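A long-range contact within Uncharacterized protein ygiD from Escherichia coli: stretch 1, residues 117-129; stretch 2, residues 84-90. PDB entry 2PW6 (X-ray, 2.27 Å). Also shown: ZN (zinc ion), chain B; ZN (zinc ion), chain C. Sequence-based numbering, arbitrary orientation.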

ATOM      1  N   TRP A 117      -1.652   2.364 -12.777  1.00 40.82           N
ATOM      2  CA  TRP A 117      -1.030   1.795 -11.556  1.00 38.45           C
ATOM      3  C   TRP A 117      -1.913   2.067 -10.353  1.00 38.79           C
ATOM      4  O   TRP A 117      -2.493   3.139 -10.243  1.00 39.92           O
ATOM      5  CB  TRP A 117       0.328   2.441 -11.284  1.00 35.91           C
ATOM      6  CG  TRP A 117       1.265   2.428 -12.445  1.00 32.52           C
ATOM      7  CD1 TRP A 117       1.467   1.384 -13.351  1.00 30.97           C
ATOM      8  CD2 TRP A 117       2.131   3.479 -12.848  1.00 26.43           C
ATOM      9  NE1 TRP A 117       2.412   1.752 -14.273  1.00 30.54           N
ATOM     10  CE2 TRP A 117       2.825   3.034 -13.999  1.00 29.17           C
ATOM     11  CE3 TRP A 117       2.377   4.767 -12.374  1.00 25.79           C
ATOM     12  CZ2 TRP A 117       3.758   3.821 -14.638  1.00 31.11           C
ATOM     13  CZ3 TRP A 117       3.299   5.538 -13.011  1.00 27.61           C
ATOM     14  CH2 TRP A 117       3.989   5.074 -14.113  1.00 30.84           C
ATOM     15  N   GLY A 118      -2.010   1.133  -9.427  1.00 39.10           N
ATOM     16  CA  GLY A 118      -2.737   1.423  -8.189  1.00 39.22           C
ATOM     17  C   GLY A 118      -2.213   2.694  -7.520  1.00 39.33           C
ATOM     18  O   GLY A 118      -1.019   3.014  -7.584  1.00 39.41           O
ATOM     19  N   PHE A 119      -3.123   3.444  -6.904  1.00 39.32           N
ATOM     20  CA  PHE A 119      -2.767   4.617  -6.125  1.00 38.35           C
ATOM     21  C   PHE A 119      -2.411   4.175  -4.707  1.00 37.87           C
ATOM     22  O   PHE A 119      -3.177   3.453  -4.078  1.00 37.53           O
ATOM     23  CB  PHE A 119      -3.939   5.609  -6.086  1.00 39.24           C
ATOM     24  CG  PHE A 119      -4.197   6.303  -7.400  1.00 40.52           C
ATOM     25  CD1 PHE A 119      -3.577   7.511  -7.698  1.00 41.59           C
ATOM     26  CD2 PHE A 119      -5.048   5.742  -8.342  1.00 44.81           C
ATOM     27  CE1 PHE A 119      -3.800   8.161  -8.903  1.00 41.61           C
ATOM     28  CE2 PHE A 119      -5.277   6.384  -9.575  1.00 44.64           C
ATOM     29  CZ  PHE A 119      -4.646   7.589  -9.845  1.00 43.18           C
ATOM     30  N   ASP A 120      -1.248   4.586  -4.215  1.00 36.88           N
ATOM     31  CA  ASP A 120      -0.972   4.472  -2.766  1.00 36.81           C
ATOM     32  C   ASP A 120      -2.064   5.142  -1.894  1.00 36.64           C
ATOM     33  O   ASP A 120      -2.705   6.092  -2.335  1.00 35.83           O
ATOM     34  CB  ASP A 120       0.396   5.074  -2.452  1.00 34.90           C
ATOM     35  CG  ASP A 120       0.542   6.458  -2.955  1.00 35.73           C
ATOM     36  OD1 ASP A 120       0.760   6.657  -4.164  1.00 39.36           O
ATOM     37  OD2 ASP A 120       0.498   7.384  -2.149  1.00 36.86           O
ATOM     38  N   HIS A 121      -2.259   4.659  -0.666  1.00 37.03           N
ATOM     39  CA  HIS A 121      -3.250   5.252   0.240  1.00 38.32           C
ATOM     40  C   HIS A 121      -3.145   6.760   0.407  1.00 39.29           C
ATOM     41  O   HIS A 121      -4.171   7.468   0.457  1.00 39.19           O
ATOM     42  CB  HIS A 121      -3.211   4.620   1.622  1.00 37.63           C
ATOM     43  CG  HIS A 121      -4.286   3.616   1.834  1.00 39.12           C
ATOM     44  ND1 HIS A 121      -4.040   2.262   1.848  1.00 38.23           N
ATOM     45  CD2 HIS A 121      -5.627   3.764   2.010  1.00 38.80           C
ATOM     46  CE1 HIS A 121      -5.179   1.616   2.062  1.00 40.89           C
ATOM     47  NE2 HIS A 121      -6.157   2.504   2.144  1.00 39.79           N
ATOM     48  N   GLY A 122      -1.909   7.236   0.510  1.00 40.01           N
ATOM     49  CA  GLY A 122      -1.632   8.652   0.674  1.00 41.58           C
ATOM     50  C   GLY A 122      -2.064   9.482  -0.518  1.00 42.70           C
ATOM     51  O   GLY A 122      -2.608  10.570  -0.342  1.00 41.89           O
ATOM     52  N   SER A 123      -1.779   8.984  -1.728  1.00 43.80           N
ATOM     53  CA  SER A 123      -2.099   9.694  -2.968  1.00 45.58           C
ATOM     54  C   SER A 123      -3.591   9.702  -3.214  1.00 45.65           C
ATOM     55  O   SER A 123      -4.172  10.719  -3.543  1.00 44.91           O
ATOM     56  CB  SER A 123      -1.400   9.048  -4.167  1.00 45.63           C
ATOM     57  OG  SER A 123      -0.050   9.474  -4.214  1.00 48.69           O
ATOM     58  N   TRP A 124      -4.174   8.524  -3.056  1.00 46.38           N
ATOM     59  CA  TRP A 124      -5.607   8.308  -3.079  1.00 46.85           C
ATOM     60  C   TRP A 124      -6.341   9.189  -2.059  1.00 46.75           C
ATOM     61  O   TRP A 124      -7.419   9.678  -2.340  1.00 46.19           O
ATOM     62  CB  TRP A 124      -5.868   6.830  -2.829  1.00 47.18           C
ATOM     63  CG  TRP A 124      -7.302   6.456  -2.748  1.00 48.60           C
ATOM     64  CD1 TRP A 124      -8.143   6.188  -3.789  1.00 49.56           C
ATOM     65  CD2 TRP A 124      -8.062   6.279  -1.561  1.00 49.04           C
ATOM     66  NE1 TRP A 124      -9.393   5.868  -3.320  1.00 49.34           N
ATOM     67  CE2 TRP A 124      -9.375   5.923  -1.954  1.00 49.27           C
ATOM     68  CE3 TRP A 124      -7.769   6.406  -0.194  1.00 51.41           C
ATOM     69  CZ2 TRP A 124     -10.394   5.673  -1.034  1.00 49.94           C
ATOM     70  CZ3 TRP A 124      -8.783   6.168   0.727  1.00 51.15           C
ATOM     71  CH2 TRP A 124     -10.090   5.803   0.299  1.00 50.62           C
ATOM     72  N   GLY A 125      -5.725   9.385  -0.891  1.00 46.86           N
ATOM     73  CA  GLY A 125      -6.237  10.220   0.170  1.00 46.74           C
ATOM     74  C   GLY A 125      -6.256  11.674  -0.239  1.00 46.91           C
ATOM     75  O   GLY A 125      -7.225  12.403   0.053  1.00 46.79           O
ATOM     76  N   VAL A 126      -5.198  12.115  -0.916  1.00 46.67           N
ATOM     77  CA  VAL A 126      -5.173  13.489  -1.445  1.00 46.93           C
ATOM     78  C   VAL A 126      -6.186  13.699  -2.573  1.00 47.63           C
ATOM     79  O   VAL A 126      -6.888  14.701  -2.591  1.00 47.87           O
ATOM     80  CB  VAL A 126      -3.780  13.935  -1.905  1.00 46.74           C
ATOM     81  CG1 VAL A 126      -3.869  15.211  -2.758  1.00 45.97           C
ATOM     82  CG2 VAL A 126      -2.861  14.157  -0.690  1.00 46.51           C
ATOM     83  N   LEU A 127      -6.262  12.750  -3.499  1.00 48.02           N
ATOM     84  CA  LEU A 127      -7.138  12.861  -4.653  1.00 48.69           C
ATOM     85  C   LEU A 127      -8.635  12.718  -4.311  1.00 49.62           C
ATOM     86  O   LEU A 127      -9.447  13.451  -4.857  1.00 49.82           O
ATOM     87  CB  LEU A 127      -6.725  11.867  -5.752  1.00 47.93           C
ATOM     88  CG  LEU A 127      -5.376  12.115  -6.437  1.00 47.09           C
ATOM     89  CD1 LEU A 127      -5.022  10.949  -7.279  1.00 45.98           C
ATOM     90  CD2 LEU A 127      -5.341  13.400  -7.272  1.00 45.87           C
ATOM     91  N   ILE A 128      -9.005  11.794  -3.422  1.00 51.12           N
ATOM     92  CA  ILE A 128     -10.435  11.635  -3.031  1.00 52.43           C
ATOM     93  C   ILE A 128     -10.996  12.864  -2.310  1.00 52.73           C
ATOM     94  O   ILE A 128     -12.187  13.145  -2.421  1.00 53.14           O
ATOM     95  CB  ILE A 128     -10.756  10.367  -2.169  1.00 52.23           C
ATOM     96  CG1 ILE A 128      -9.831  10.266  -0.938  1.00 53.65           C
ATOM     97  CG2 ILE A 128     -10.783   9.110  -3.027  1.00 53.43           C
ATOM     98  CD1 ILE A 128     -10.398   9.406   0.251  1.00 52.72           C
ATOM     99  N   LYS A 129     -10.132  13.574  -1.584  1.00 52.64           N
ATOM    100  CA  LYS A 129     -10.485  14.815  -0.924  1.00 53.05           C
ATOM    101  C   LYS A 129     -10.500  15.992  -1.887  1.00 53.70           C
ATOM    102  O   LYS A 129     -11.352  16.882  -1.764  1.00 54.29           O
ATOM    103  CB  LYS A 129      -9.493  15.123   0.213  1.00 52.97           C
ATOM    104  CG  LYS A 129      -9.635  14.219   1.427  1.00 53.08           C
ATOM    105  CD  LYS A 129     -11.026  14.306   2.035  1.00 54.70           C
ATOM    106  CE  LYS A 129     -11.340  13.082   2.877  1.00 56.46           C
ATOM    107  NZ  LYS A 129     -12.358  13.390   3.936  1.00 57.19           N
TER
HETATM  108 ZN    ZN B 272      -5.844  -6.133   1.024  1.00 23.09          ZN
HETATM  109 ZN    ZN C 273      -1.790   1.170   2.133  0.50 31.65          ZN
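Stretch 2 (84-90) LYDTHYP

How does the backbone of stretch 2 run along stretch 1? Residues 84-90 form no regular helix or strand, though most of the chain from Tyr-85 to Tyr-89 is extended; Asp-86 breaks the run with phi/psi of -86/52, and here Thr-87 N donates to Tyr-85 O at 2.8 Å. Stretch 1 begins as a loop and becomes a helix from His-121 onward, with Asp-120 as its N-cap: Asp-120 OD2 accepts from Ser-123 N at 2.8 Å. The two chains advance in the same sense, since Gly-118 CA lies 5.8 Å from Tyr-85 CA, Phe-119 CA 6.6 Å from Thr-87 CA, and Trp-124 CA 6.7 Å from Tyr-89 CA. Stretch 2 thus follows the loop first and the opening turns of the helix afterwards.

What secures it to the loop and the helix start? Thr-87 OG1 donates a hydrogen bond to Phe-119 O at 2.7 Å, and a water links the same two residues, donating to Thr-87 OG1 at 2.6 Å and accepting from Phe-119 N at 2.8 Å. The methyl of Thr-87 is used as well: CG2 sits 3.7 Å from the centroid of the His-121 ring, almost on its normal, while Thr-87 CB lies over a face of Trp-124, 3.8 Å from its CG. Earlier in the stretch, Tyr-85 turns a ring face to the backbone just before the helix, with Asp-120 CA 3.8 Å from the ring centroid.

Where does the other direct hydrogen bond form? Trp-124 points its CB toward stretch 2, and with chi1 in t its indole NE1 donates to His-88 O at 2.9 Å. The carbonyl lies at the ring edge, near the plane, where the N-H can reach it; the His-88 side chain itself points away.

How is Tyr-89 accommodated? It gives up 125 Å² to stretch 1, more than any other residue of the contact. Its ring edge meets the face of Phe-119, centroids 5.6 Å apart and planes at 77°, while Leu-127 CB covers one of its own faces, 3.7 Å from Tyr-89 CZ. Trp-124 CD1 packs 3.7 Å from Tyr-89 CB, and Ile-128 CG2 comes within 3.9 Å of Tyr-89 CD1. Leu-127 and Ile-128 follow Trp-124 by three and four positions, about one helical turn, so all three reach the same tyrosine.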

ATOM      1  N   LEU A  84      -1.742  -4.964  -5.351  1.00 45.10           N
ATOM      2  CA  LEU A  84      -0.909  -3.994  -4.619  1.00 44.93           C
ATOM      3  C   LEU A  84      -1.627  -3.092  -3.584  1.00 43.61           C
ATOM      4  O   LEU A  84      -1.361  -3.238  -2.387  1.00 44.34           O
ATOM      5  CB  LEU A  84      -0.034  -3.167  -5.568  1.00 45.47           C
ATOM      6  CG  LEU A  84       1.218  -3.771  -6.216  1.00 46.89           C
ATOM      7  CD1 LEU A  84       1.497  -3.038  -7.487  1.00 49.27           C
ATOM      8  CD2 LEU A  84       2.431  -3.676  -5.320  1.00 49.64           C
ATOM      9  N   TYR A  85      -2.494  -2.163  -4.007  1.00 41.67           N
ATOM     10  CA  TYR A  85      -3.077  -1.178  -3.050  1.00 39.85           C
ATOM     11  C   TYR A  85      -4.563  -1.357  -2.824  1.00 39.16           C
ATOM     12  O   TYR A  85      -5.325  -1.634  -3.769  1.00 37.22           O
ATOM     13  CB  TYR A  85      -2.771   0.281  -3.408  1.00 39.69           C
ATOM     14  CG  TYR A  85      -1.318   0.605  -3.406  1.00 39.77           C
ATOM     15  CD1 TYR A  85      -0.577   0.612  -2.213  1.00 39.14           C
ATOM     16  CD2 TYR A  85      -0.656   0.858  -4.605  1.00 40.87           C
ATOM     17  CE1 TYR A  85       0.787   0.882  -2.228  1.00 40.35           C
ATOM     18  CE2 TYR A  85       0.714   1.151  -4.627  1.00 42.57           C
ATOM     19  CZ  TYR A  85       1.434   1.139  -3.437  1.00 40.91           C
ATOM     20  OH  TYR A  85       2.783   1.417  -3.489  1.00 39.01           O
ATOM     21  N   ASP A  86      -4.959  -1.255  -1.555  1.00 38.59           N
ATOM     22  CA  ASP A  86      -6.349  -1.582  -1.149  1.00 38.61           C
ATOM     23  C   ASP A  86      -7.197  -0.285  -1.376  1.00 39.17           C
ATOM     24  O   ASP A  86      -7.903   0.189  -0.500  1.00 39.50           O
ATOM     25  CB  ASP A  86      -6.405  -2.268   0.268  1.00 36.89           C
ATOM     26  CG  ASP A  86      -6.238  -3.832   0.193  1.00 35.96           C
ATOM     27  OD1 ASP A  86      -6.681  -4.310  -0.879  1.00 36.81           O
ATOM     28  OD2 ASP A  86      -5.695  -4.606   1.126  1.00 21.52           O
ATOM     29  N   THR A  87      -7.085   0.264  -2.592  1.00 40.25           N
ATOM     30  CA  THR A  87      -7.667   1.570  -3.004  1.00 41.83           C
ATOM     31  C   THR A  87      -8.413   1.558  -4.398  1.00 42.43           C
ATOM     32  O   THR A  87      -8.295   0.625  -5.189  1.00 41.88           O
ATOM     33  CB  THR A  87      -6.605   2.739  -2.974  1.00 41.91           C
ATOM     34  OG1 THR A  87      -5.722   2.651  -4.103  1.00 42.31           O
ATOM     35  CG2 THR A  87      -5.773   2.727  -1.675  1.00 43.00           C
ATOM     36  N   HIS A  88      -9.175   2.601  -4.687  1.00 43.32           N
ATOM     37  CA  HIS A  88      -9.897   2.692  -5.974  1.00 44.72           C
ATOM     38  C   HIS A  88     -10.178   4.155  -6.316  1.00 44.49           C
ATOM     39  O   HIS A  88     -10.888   4.845  -5.597  1.00 44.33           O
ATOM     40  CB  HIS A  88     -11.189   1.854  -5.947  1.00 44.99           C
ATOM     41  CG  HIS A  88     -11.954   1.863  -7.236  1.00 48.47           C
ATOM     42  ND1 HIS A  88     -11.478   1.284  -8.399  1.00 50.36           N
ATOM     43  CD2 HIS A  88     -13.179   2.367  -7.537  1.00 48.38           C
ATOM     44  CE1 HIS A  88     -12.377   1.432  -9.356  1.00 49.93           C
ATOM     45  NE2 HIS A  88     -13.415   2.084  -8.857  1.00 48.71           N
ATOM     46  N   TYR A  89      -9.547   4.633  -7.383  1.00 44.54           N
ATOM     47  CA  TYR A  89      -9.746   5.990  -7.844  1.00 44.84           C
ATOM     48  C   TYR A  89      -9.917   5.963  -9.363  1.00 45.91           C
ATOM     49  O   TYR A  89      -8.915   6.033 -10.104  1.00 46.00           O
ATOM     50  CB  TYR A  89      -8.600   6.916  -7.427  1.00 43.48           C
ATOM     51  CG  TYR A  89      -8.931   8.383  -7.623  1.00 43.54           C
ATOM     52  CD1 TYR A  89      -9.816   9.047  -6.757  1.00 39.99           C
ATOM     53  CD2 TYR A  89      -8.372   9.115  -8.694  1.00 42.35           C
ATOM     54  CE1 TYR A  89     -10.125  10.399  -6.952  1.00 39.93           C
ATOM     55  CE2 TYR A  89      -8.689  10.472  -8.892  1.00 40.86           C
ATOM     56  CZ  TYR A  89      -9.566  11.105  -8.013  1.00 41.64           C
ATOM     57  OH  TYR A  89      -9.869  12.454  -8.191  1.00 41.87           O
ATOM     58  N   PRO A  90     -11.195   5.867  -9.829  1.00 46.63           N
ATOM     59  CA  PRO A  90     -11.524   5.587 -11.242  1.00 47.17           C
ATOM     60  C   PRO A  90     -11.574   6.855 -12.100  1.00 47.91           C
ATOM     61  O   PRO A  90     -12.584   7.127 -12.757  1.00 48.74           O
ATOM     62  CB  PRO A  90     -12.902   4.939 -11.156  1.00 46.96           C
ATOM     63  CG  PRO A  90     -13.538   5.556  -9.908  1.00 46.99           C
ATOM     64  CD  PRO A  90     -12.409   6.057  -9.007  1.00 46.33           C
TER
HETATM   65  O   HOH W   1      -8.607   0.566   2.161  1.00 52.67           O
HETATM   66  O   HOH W   2      -5.656   2.254  -6.629  1.00 39.00           O